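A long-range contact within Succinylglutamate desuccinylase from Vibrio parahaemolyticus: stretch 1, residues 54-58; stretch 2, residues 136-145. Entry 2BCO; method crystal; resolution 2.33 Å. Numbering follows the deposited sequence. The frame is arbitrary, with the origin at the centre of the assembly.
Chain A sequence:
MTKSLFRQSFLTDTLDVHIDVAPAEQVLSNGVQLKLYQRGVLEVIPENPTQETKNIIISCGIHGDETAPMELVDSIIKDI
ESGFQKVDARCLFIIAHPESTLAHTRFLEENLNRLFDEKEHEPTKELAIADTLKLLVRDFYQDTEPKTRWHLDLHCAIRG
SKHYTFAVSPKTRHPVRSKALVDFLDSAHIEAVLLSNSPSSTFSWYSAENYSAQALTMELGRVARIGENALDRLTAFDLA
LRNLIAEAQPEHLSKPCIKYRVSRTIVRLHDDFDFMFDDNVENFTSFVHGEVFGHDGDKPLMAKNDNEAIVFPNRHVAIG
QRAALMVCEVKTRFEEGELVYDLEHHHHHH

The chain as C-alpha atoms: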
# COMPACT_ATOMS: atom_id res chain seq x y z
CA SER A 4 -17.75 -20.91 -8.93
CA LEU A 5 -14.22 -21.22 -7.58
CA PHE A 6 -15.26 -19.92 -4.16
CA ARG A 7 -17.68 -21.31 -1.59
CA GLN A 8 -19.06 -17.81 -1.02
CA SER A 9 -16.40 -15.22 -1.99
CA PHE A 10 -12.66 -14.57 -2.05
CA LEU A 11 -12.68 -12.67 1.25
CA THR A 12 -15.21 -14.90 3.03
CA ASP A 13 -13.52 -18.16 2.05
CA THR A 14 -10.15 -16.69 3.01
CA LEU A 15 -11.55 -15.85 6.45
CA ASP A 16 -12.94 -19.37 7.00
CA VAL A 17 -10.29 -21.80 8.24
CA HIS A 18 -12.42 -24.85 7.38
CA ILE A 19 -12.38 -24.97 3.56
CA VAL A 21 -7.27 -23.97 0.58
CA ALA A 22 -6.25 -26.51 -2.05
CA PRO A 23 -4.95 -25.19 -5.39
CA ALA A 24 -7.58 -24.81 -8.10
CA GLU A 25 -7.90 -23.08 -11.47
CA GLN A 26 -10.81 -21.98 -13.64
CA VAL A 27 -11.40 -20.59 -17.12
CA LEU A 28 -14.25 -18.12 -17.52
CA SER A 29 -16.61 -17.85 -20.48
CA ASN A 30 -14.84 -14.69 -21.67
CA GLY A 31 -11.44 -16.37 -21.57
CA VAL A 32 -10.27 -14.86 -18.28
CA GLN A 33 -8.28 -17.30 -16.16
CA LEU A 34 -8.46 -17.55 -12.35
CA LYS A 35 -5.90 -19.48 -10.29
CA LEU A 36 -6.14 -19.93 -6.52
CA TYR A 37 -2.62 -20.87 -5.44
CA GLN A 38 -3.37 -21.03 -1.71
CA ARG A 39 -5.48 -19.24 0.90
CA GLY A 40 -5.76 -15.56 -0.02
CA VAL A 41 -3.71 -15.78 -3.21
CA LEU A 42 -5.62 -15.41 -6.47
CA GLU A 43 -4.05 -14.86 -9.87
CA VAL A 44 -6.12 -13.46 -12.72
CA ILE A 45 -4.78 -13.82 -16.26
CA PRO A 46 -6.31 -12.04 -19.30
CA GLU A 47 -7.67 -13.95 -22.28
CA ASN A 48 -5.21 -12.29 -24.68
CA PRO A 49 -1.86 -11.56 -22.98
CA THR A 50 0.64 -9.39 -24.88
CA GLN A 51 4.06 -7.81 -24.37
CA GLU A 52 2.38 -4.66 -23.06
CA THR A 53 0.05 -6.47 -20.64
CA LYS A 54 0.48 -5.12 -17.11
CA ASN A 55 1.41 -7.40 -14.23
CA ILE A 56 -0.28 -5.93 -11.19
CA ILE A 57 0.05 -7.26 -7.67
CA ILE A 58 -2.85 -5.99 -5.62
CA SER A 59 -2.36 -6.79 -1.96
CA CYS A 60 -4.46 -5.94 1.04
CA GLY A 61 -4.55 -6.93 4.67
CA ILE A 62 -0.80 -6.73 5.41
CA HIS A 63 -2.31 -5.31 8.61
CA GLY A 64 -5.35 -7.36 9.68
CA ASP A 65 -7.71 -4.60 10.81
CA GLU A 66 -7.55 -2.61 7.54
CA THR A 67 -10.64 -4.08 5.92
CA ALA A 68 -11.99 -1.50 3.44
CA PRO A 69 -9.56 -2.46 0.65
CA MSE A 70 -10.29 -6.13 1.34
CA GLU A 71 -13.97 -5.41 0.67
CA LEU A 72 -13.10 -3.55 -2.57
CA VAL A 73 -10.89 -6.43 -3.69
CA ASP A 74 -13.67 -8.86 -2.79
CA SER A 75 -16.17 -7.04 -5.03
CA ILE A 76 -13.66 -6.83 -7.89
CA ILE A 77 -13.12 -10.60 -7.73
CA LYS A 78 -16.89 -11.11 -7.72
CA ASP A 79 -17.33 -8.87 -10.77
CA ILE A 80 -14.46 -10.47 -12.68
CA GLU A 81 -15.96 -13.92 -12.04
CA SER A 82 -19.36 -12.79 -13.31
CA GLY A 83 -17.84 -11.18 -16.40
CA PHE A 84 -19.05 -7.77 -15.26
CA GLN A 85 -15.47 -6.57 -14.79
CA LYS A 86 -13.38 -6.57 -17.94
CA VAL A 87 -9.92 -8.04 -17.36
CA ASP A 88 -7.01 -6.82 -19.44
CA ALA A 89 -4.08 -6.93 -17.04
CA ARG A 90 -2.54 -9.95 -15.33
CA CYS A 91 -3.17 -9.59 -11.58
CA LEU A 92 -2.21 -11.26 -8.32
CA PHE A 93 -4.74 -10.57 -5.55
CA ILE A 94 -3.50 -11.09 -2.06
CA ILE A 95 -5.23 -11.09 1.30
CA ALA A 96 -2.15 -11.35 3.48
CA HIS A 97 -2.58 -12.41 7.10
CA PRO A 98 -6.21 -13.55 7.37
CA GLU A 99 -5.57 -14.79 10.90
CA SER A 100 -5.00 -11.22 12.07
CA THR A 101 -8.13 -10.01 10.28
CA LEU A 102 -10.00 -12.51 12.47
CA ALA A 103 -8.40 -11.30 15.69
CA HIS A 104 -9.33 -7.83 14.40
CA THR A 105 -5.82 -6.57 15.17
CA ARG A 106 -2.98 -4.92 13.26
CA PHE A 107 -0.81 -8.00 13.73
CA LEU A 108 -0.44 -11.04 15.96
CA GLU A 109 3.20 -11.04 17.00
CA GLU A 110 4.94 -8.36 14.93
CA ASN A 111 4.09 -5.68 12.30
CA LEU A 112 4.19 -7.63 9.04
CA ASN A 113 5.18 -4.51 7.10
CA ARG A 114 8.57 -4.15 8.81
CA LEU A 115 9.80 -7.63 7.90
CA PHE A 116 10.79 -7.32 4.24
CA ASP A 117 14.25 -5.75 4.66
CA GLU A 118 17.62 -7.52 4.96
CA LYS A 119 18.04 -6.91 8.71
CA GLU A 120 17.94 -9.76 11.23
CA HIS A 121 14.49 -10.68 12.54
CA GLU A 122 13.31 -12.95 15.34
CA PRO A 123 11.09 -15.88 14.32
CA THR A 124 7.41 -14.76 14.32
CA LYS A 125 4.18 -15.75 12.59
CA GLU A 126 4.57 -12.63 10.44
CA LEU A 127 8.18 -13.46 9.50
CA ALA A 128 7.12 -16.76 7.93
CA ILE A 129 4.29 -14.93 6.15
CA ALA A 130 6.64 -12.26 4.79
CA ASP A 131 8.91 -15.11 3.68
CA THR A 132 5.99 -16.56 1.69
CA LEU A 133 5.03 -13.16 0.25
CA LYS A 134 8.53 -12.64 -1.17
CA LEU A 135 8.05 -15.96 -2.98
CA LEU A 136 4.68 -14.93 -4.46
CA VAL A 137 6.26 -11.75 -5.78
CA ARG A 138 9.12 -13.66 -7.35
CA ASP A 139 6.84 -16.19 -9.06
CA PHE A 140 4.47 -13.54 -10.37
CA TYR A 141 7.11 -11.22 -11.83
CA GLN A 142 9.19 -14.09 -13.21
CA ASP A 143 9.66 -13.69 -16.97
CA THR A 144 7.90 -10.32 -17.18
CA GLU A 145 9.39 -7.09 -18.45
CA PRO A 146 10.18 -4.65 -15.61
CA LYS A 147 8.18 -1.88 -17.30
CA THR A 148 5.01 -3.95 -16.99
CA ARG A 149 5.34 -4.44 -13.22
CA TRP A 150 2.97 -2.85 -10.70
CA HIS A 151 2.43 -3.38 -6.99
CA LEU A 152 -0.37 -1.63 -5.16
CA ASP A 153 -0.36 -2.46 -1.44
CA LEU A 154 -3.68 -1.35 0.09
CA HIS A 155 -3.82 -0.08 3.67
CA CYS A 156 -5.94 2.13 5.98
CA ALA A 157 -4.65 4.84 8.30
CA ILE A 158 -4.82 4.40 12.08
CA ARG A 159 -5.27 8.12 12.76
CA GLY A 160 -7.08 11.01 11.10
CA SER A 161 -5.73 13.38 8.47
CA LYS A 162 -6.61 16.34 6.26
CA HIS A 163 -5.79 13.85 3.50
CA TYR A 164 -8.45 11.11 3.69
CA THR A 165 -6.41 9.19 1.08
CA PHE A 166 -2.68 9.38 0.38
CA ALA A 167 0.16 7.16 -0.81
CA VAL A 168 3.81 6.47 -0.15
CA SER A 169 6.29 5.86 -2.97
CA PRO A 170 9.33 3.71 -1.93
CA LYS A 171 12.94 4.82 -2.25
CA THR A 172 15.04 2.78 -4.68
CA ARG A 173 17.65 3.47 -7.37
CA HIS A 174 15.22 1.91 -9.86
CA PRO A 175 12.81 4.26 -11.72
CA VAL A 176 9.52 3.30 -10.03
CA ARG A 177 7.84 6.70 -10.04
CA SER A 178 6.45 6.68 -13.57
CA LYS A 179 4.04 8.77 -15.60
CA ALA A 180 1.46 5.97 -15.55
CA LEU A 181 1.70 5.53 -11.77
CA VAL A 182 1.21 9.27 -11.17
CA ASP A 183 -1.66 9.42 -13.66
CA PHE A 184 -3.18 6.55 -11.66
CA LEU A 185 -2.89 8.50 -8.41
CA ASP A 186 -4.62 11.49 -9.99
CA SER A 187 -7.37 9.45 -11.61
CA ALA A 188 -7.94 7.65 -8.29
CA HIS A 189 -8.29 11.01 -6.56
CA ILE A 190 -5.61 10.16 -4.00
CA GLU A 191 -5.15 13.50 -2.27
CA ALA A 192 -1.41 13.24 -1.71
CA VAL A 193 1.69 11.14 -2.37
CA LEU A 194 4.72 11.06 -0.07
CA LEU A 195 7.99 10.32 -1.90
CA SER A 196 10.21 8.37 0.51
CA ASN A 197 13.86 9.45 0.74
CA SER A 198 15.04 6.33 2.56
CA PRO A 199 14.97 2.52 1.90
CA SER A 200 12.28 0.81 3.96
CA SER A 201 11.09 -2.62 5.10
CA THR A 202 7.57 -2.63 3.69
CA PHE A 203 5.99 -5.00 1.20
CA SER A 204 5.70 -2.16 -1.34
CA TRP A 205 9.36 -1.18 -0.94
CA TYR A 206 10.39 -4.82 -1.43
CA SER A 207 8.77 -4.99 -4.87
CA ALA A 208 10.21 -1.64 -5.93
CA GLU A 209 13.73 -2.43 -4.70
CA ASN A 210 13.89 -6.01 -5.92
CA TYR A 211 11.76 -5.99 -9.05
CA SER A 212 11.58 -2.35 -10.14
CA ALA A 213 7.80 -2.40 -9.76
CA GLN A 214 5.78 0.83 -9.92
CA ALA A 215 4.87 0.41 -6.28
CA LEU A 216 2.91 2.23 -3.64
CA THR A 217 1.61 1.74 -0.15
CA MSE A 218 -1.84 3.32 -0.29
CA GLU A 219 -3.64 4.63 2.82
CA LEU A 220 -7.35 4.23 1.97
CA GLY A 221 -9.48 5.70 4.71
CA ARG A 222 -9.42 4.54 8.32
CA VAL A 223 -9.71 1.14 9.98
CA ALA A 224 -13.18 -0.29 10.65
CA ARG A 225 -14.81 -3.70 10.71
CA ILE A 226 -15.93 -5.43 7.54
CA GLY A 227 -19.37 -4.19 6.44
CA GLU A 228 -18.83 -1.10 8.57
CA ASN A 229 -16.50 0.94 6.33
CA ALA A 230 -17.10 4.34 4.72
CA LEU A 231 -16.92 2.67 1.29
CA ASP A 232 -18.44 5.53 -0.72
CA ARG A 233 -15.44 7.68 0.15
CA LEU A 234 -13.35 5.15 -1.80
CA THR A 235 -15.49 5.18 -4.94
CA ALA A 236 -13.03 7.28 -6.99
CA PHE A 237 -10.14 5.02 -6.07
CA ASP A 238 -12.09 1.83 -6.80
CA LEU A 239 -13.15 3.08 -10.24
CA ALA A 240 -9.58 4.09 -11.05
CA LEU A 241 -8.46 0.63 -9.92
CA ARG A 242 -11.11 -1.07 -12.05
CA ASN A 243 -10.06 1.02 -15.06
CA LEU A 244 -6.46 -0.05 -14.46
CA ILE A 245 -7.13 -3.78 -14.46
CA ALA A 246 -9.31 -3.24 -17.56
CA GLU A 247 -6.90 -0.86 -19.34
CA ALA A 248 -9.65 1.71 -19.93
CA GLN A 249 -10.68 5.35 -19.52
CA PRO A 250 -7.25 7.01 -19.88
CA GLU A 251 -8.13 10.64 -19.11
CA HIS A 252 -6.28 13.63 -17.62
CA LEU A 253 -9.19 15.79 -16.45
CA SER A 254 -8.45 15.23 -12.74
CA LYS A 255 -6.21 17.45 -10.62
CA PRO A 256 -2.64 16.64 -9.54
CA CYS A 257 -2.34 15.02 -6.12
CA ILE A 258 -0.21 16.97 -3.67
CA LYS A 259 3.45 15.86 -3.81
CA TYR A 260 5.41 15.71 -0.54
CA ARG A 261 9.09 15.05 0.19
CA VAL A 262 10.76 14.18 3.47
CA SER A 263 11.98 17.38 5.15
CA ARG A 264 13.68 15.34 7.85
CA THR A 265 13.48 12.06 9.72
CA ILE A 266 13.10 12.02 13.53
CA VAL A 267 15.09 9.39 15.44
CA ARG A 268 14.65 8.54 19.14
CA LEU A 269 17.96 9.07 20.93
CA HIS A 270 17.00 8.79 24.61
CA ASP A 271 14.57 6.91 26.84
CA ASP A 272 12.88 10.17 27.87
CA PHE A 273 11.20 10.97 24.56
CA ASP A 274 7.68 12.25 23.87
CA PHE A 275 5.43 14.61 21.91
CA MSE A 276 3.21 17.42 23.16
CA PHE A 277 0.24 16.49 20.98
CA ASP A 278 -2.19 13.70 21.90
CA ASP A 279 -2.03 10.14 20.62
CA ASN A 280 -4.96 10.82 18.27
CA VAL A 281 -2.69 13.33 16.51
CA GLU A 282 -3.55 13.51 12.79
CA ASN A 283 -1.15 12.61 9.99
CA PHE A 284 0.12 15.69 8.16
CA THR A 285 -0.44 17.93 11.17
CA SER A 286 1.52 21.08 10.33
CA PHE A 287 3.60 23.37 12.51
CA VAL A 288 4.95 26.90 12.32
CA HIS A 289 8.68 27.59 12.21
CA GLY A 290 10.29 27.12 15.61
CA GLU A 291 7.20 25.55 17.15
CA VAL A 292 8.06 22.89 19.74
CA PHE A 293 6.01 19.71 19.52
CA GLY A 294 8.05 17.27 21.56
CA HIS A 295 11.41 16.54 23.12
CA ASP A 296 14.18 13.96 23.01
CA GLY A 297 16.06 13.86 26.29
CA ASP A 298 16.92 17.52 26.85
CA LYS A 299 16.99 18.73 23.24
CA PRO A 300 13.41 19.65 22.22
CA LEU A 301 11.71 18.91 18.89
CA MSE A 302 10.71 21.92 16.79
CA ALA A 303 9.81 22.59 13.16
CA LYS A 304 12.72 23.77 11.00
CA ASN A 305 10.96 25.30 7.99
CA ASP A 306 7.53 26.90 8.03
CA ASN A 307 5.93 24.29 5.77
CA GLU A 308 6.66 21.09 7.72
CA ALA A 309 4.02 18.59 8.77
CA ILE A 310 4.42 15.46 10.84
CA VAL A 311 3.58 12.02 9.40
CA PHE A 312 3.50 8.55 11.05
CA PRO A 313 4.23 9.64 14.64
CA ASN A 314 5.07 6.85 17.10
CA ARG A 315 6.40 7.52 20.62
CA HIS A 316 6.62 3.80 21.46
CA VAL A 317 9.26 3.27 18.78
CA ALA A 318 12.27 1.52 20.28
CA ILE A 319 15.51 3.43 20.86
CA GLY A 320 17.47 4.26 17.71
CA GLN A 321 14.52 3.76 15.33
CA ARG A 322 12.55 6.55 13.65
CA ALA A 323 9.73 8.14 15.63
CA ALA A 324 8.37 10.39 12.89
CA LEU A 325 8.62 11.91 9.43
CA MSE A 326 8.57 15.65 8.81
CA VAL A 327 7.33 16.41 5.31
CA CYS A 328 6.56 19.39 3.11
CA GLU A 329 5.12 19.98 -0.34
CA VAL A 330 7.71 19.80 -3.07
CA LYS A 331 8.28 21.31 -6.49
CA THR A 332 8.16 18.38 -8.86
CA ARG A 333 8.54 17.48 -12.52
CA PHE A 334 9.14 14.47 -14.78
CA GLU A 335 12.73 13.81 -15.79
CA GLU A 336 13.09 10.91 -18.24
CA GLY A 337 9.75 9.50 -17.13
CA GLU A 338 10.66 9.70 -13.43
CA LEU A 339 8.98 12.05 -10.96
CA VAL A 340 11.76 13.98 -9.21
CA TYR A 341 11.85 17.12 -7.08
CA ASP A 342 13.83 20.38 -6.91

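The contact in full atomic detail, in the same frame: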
# COMPACT_ATOMS: atom_id res chain seq x y z
N LYS A 54 -0.03 -5.43 -18.44
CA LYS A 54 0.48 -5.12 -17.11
C LYS A 54 0.41 -6.31 -16.15
O LYS A 54 -0.46 -7.18 -16.26
CB LYS A 54 -0.29 -3.94 -16.50
CG LYS A 54 -0.09 -2.63 -17.25
CD LYS A 54 -0.71 -1.47 -16.49
CE LYS A 54 -0.45 -0.15 -17.19
NZ LYS A 54 -1.07 -0.09 -18.54
N ASN A 55 1.36 -6.35 -15.23
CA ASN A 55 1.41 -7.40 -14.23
C ASN A 55 1.27 -6.67 -12.91
O ASN A 55 2.23 -6.13 -12.37
CB ASN A 55 2.73 -8.15 -14.33
CG ASN A 55 2.84 -8.93 -15.62
OD1 ASN A 55 2.22 -9.98 -15.78
ND2 ASN A 55 3.62 -8.41 -16.56
N ILE A 56 0.04 -6.64 -12.42
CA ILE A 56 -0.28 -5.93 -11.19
C ILE A 56 -0.52 -6.81 -9.98
O ILE A 56 -1.37 -7.70 -9.99
CB ILE A 56 -1.54 -5.06 -11.36
CG1 ILE A 56 -1.50 -4.32 -12.70
CG2 ILE A 56 -1.65 -4.09 -10.20
CD1 ILE A 56 -2.77 -3.56 -13.00
N ILE A 57 0.24 -6.55 -8.92
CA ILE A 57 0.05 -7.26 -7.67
C ILE A 57 -0.83 -6.32 -6.87
O ILE A 57 -0.50 -5.16 -6.70
CB ILE A 57 1.37 -7.45 -6.90
CG1 ILE A 57 2.30 -8.40 -7.65
CG2 ILE A 57 1.07 -7.99 -5.49
CD1 ILE A 57 3.65 -8.58 -6.96
N ILE A 58 -1.96 -6.82 -6.41
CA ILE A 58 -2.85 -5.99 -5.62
C ILE A 58 -3.00 -6.67 -4.27
O ILE A 58 -3.73 -7.64 -4.14
CB ILE A 58 -4.23 -5.86 -6.31
CG1 ILE A 58 -4.05 -5.29 -7.73
CG2 ILE A 58 -5.15 -4.95 -5.49
CD1 ILE A 58 -5.28 -5.45 -8.62
N LEU A 136 5.79 -15.24 -3.57
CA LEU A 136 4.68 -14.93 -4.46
C LEU A 136 5.07 -13.83 -5.43
O LEU A 136 4.67 -13.85 -6.60
CB LEU A 136 3.46 -14.47 -3.66
CG LEU A 136 2.91 -15.43 -2.61
CD1 LEU A 136 1.69 -14.80 -1.97
CD2 LEU A 136 2.55 -16.76 -3.25
N VAL A 137 5.83 -12.85 -4.95
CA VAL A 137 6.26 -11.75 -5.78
C VAL A 137 7.19 -12.27 -6.86
O VAL A 137 7.03 -11.96 -8.05
CB VAL A 137 7.02 -10.68 -4.95
CG1 VAL A 137 7.71 -9.68 -5.88
CG2 VAL A 137 6.05 -9.95 -4.04
N ARG A 138 8.16 -13.08 -6.44
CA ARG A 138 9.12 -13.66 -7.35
C ARG A 138 8.43 -14.45 -8.46
O ARG A 138 8.70 -14.23 -9.64
CB ARG A 138 10.07 -14.58 -6.58
CG ARG A 138 11.20 -15.17 -7.42
CD ARG A 138 11.79 -16.38 -6.73
NE ARG A 138 10.80 -17.45 -6.59
CZ ARG A 138 10.99 -18.55 -5.87
NH1 ARG A 138 12.13 -18.73 -5.22
NH2 ARG A 138 10.04 -19.48 -5.80
N ASP A 139 7.54 -15.36 -8.08
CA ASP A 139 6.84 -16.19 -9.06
C ASP A 139 5.96 -15.41 -10.03
O ASP A 139 5.85 -15.76 -11.21
CB ASP A 139 5.96 -17.24 -8.36
CG ASP A 139 6.78 -18.31 -7.65
OD1 ASP A 139 8.03 -18.31 -7.78
OD2 ASP A 139 6.17 -19.14 -6.95
N PHE A 140 5.34 -14.35 -9.54
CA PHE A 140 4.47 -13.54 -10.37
C PHE A 140 5.23 -12.67 -11.37
O PHE A 140 4.82 -12.55 -12.52
CB PHE A 140 3.58 -12.67 -9.49
CG PHE A 140 2.55 -11.89 -10.25
CD1 PHE A 140 1.49 -12.54 -10.88
CD2 PHE A 140 2.64 -10.50 -10.34
CE1 PHE A 140 0.53 -11.82 -11.59
CE2 PHE A 140 1.68 -9.77 -11.04
CZ PHE A 140 0.63 -10.43 -11.67
N TYR A 141 6.33 -12.07 -10.94
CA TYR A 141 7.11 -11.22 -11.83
C TYR A 141 8.09 -11.99 -12.70
O TYR A 141 8.70 -11.42 -13.61
CB TYR A 141 7.87 -10.15 -11.04
CG TYR A 141 7.00 -9.05 -10.46
CD1 TYR A 141 5.90 -8.56 -11.16
CD2 TYR A 141 7.32 -8.46 -9.24
CE1 TYR A 141 5.12 -7.51 -10.66
CE2 TYR A 141 6.55 -7.41 -8.72
CZ TYR A 141 5.46 -6.93 -9.43
OH TYR A 141 4.70 -5.90 -8.91
N GLN A 142 8.26 -13.28 -12.44
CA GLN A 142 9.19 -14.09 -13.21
C GLN A 142 8.84 -14.05 -14.70
O GLN A 142 7.69 -14.26 -15.09
CB GLN A 142 9.19 -15.55 -12.72
CG GLN A 142 10.19 -16.43 -13.45
CD GLN A 142 10.07 -17.90 -13.09
OE1 GLN A 142 10.17 -18.27 -11.92
NE2 GLN A 142 9.85 -18.74 -14.10
N ASP A 143 9.84 -13.77 -15.52
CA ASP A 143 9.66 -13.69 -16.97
C ASP A 143 8.65 -12.62 -17.40
O ASP A 143 7.78 -12.86 -18.23
CB ASP A 143 9.23 -15.05 -17.55
CG ASP A 143 10.21 -16.16 -17.21
OD1 ASP A 143 11.43 -15.95 -17.33
OD2 ASP A 143 9.74 -17.26 -16.85
N THR A 144 8.77 -11.44 -16.81
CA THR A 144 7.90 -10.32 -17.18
C THR A 144 8.84 -9.15 -17.35
O THR A 144 9.86 -9.07 -16.67
CB THR A 144 6.88 -9.96 -16.06
OG1 THR A 144 7.57 -9.41 -14.93
CG2 THR A 144 6.11 -11.19 -15.62
N GLU A 145 8.53 -8.25 -18.27
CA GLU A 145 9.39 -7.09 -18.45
C GLU A 145 9.16 -6.13 -17.29
O GLU A 145 8.03 -5.89 -16.88
CB GLU A 145 9.08 -6.40 -19.78
CG GLU A 145 9.70 -7.09 -20.98
CD GLU A 145 11.21 -7.16 -20.91
OE1 GLU A 145 11.74 -8.07 -20.24
OE2 GLU A 145 11.87 -6.28 -21.51

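The centre of this contact is Ile57, a buried strand residue that meets three side chains of the helix at once. Its CA-to-CB bond points sideways relative to the helix, but the end of the side chain comes nearer to the helix: with chi1 in the m well and chi2 near 180°, the CG1–CD1 arm extends into the space between the two elements. Ile57 CG1 lies 3.4 Å from Phe140 CD2, a close van der Waals approach, while Ile57 CD1 reaches Tyr141 CZ at 3.5 Å and Val137 CG2 at 4.0 Å. Isoleucine suits such a position because its wholly apolar CG1–CD1 arm can touch several neighbours without leaving a polar group unpaired. Val137 is compact and likewise apolar, and its contribution is small, a methyl group against a methyl group.

Val137, Phe140 and Tyr141 can converge on one residue because of the helical repeat. Positions three and four apart lie on roughly the same side of a helix, and here the backbone hydrogen bonds from Phe140 N to Leu136 O (3.1 Å) and from Tyr141 N to Val137 O (3.0 Å) hold that spacing. The strand, residues 55-58, and the helix, residues 136-141, run nearly antiparallel, at 159° between their directions, and their axes approach to 9.8 Å. The register follows from this: Ile57 CA is 7.9 Å from Val137 CA, and Asn55 CA is 7.3 Å from Tyr141 CA, so two residues along the strand correspond to about one helical turn. The alternation of a strand also appears, since Ile56 directs its CA-to-CB bond away from the helix and meets it through its backbone, with Ile56 O 3.8 Å from Phe140 CZ.

Phe140 points toward the strand and spans the step from Ile57 to Asn55. The carbonyl carbon Asn55 C sits at the edge of its ring, 3.6 Å from Phe140 CE2, and Asn55 CB is 3.8 Å from the same ring atom. A flat aromatic ring fits well here, because it can lie close to backbone and side chain alike. The edge of the Tyr141 ring meets Asn55 O, which lies 3.6 Å from Tyr141 CE1, near the ring plane, where the slightly positive ring hydrogens favour a carbonyl oxygen. The same ring takes part in the apolar centre through Ile57, while its hydroxyl is hydrogen-bonded elsewhere in the structure.

At the outer edge the contact becomes more polar in composition, yet no hydrogen bond crosses between the stretches. Asn55 ND2 packs against Thr144 CB at 3.6 Å, a van der Waals contact; the buried amide of Asn55 finds its hydrogen-bonding partners elsewhere in the structure. Thr144 lies beyond the helix, where the chain has left helical geometry at Gln142. Its hydroxyl turns back to the final turn, Thr144 OG1 donating to Tyr141 O at 2.7 Å. Threonine suits this place: its hydroxyl ties down the chain leaving the helix while its CB meets Asn55.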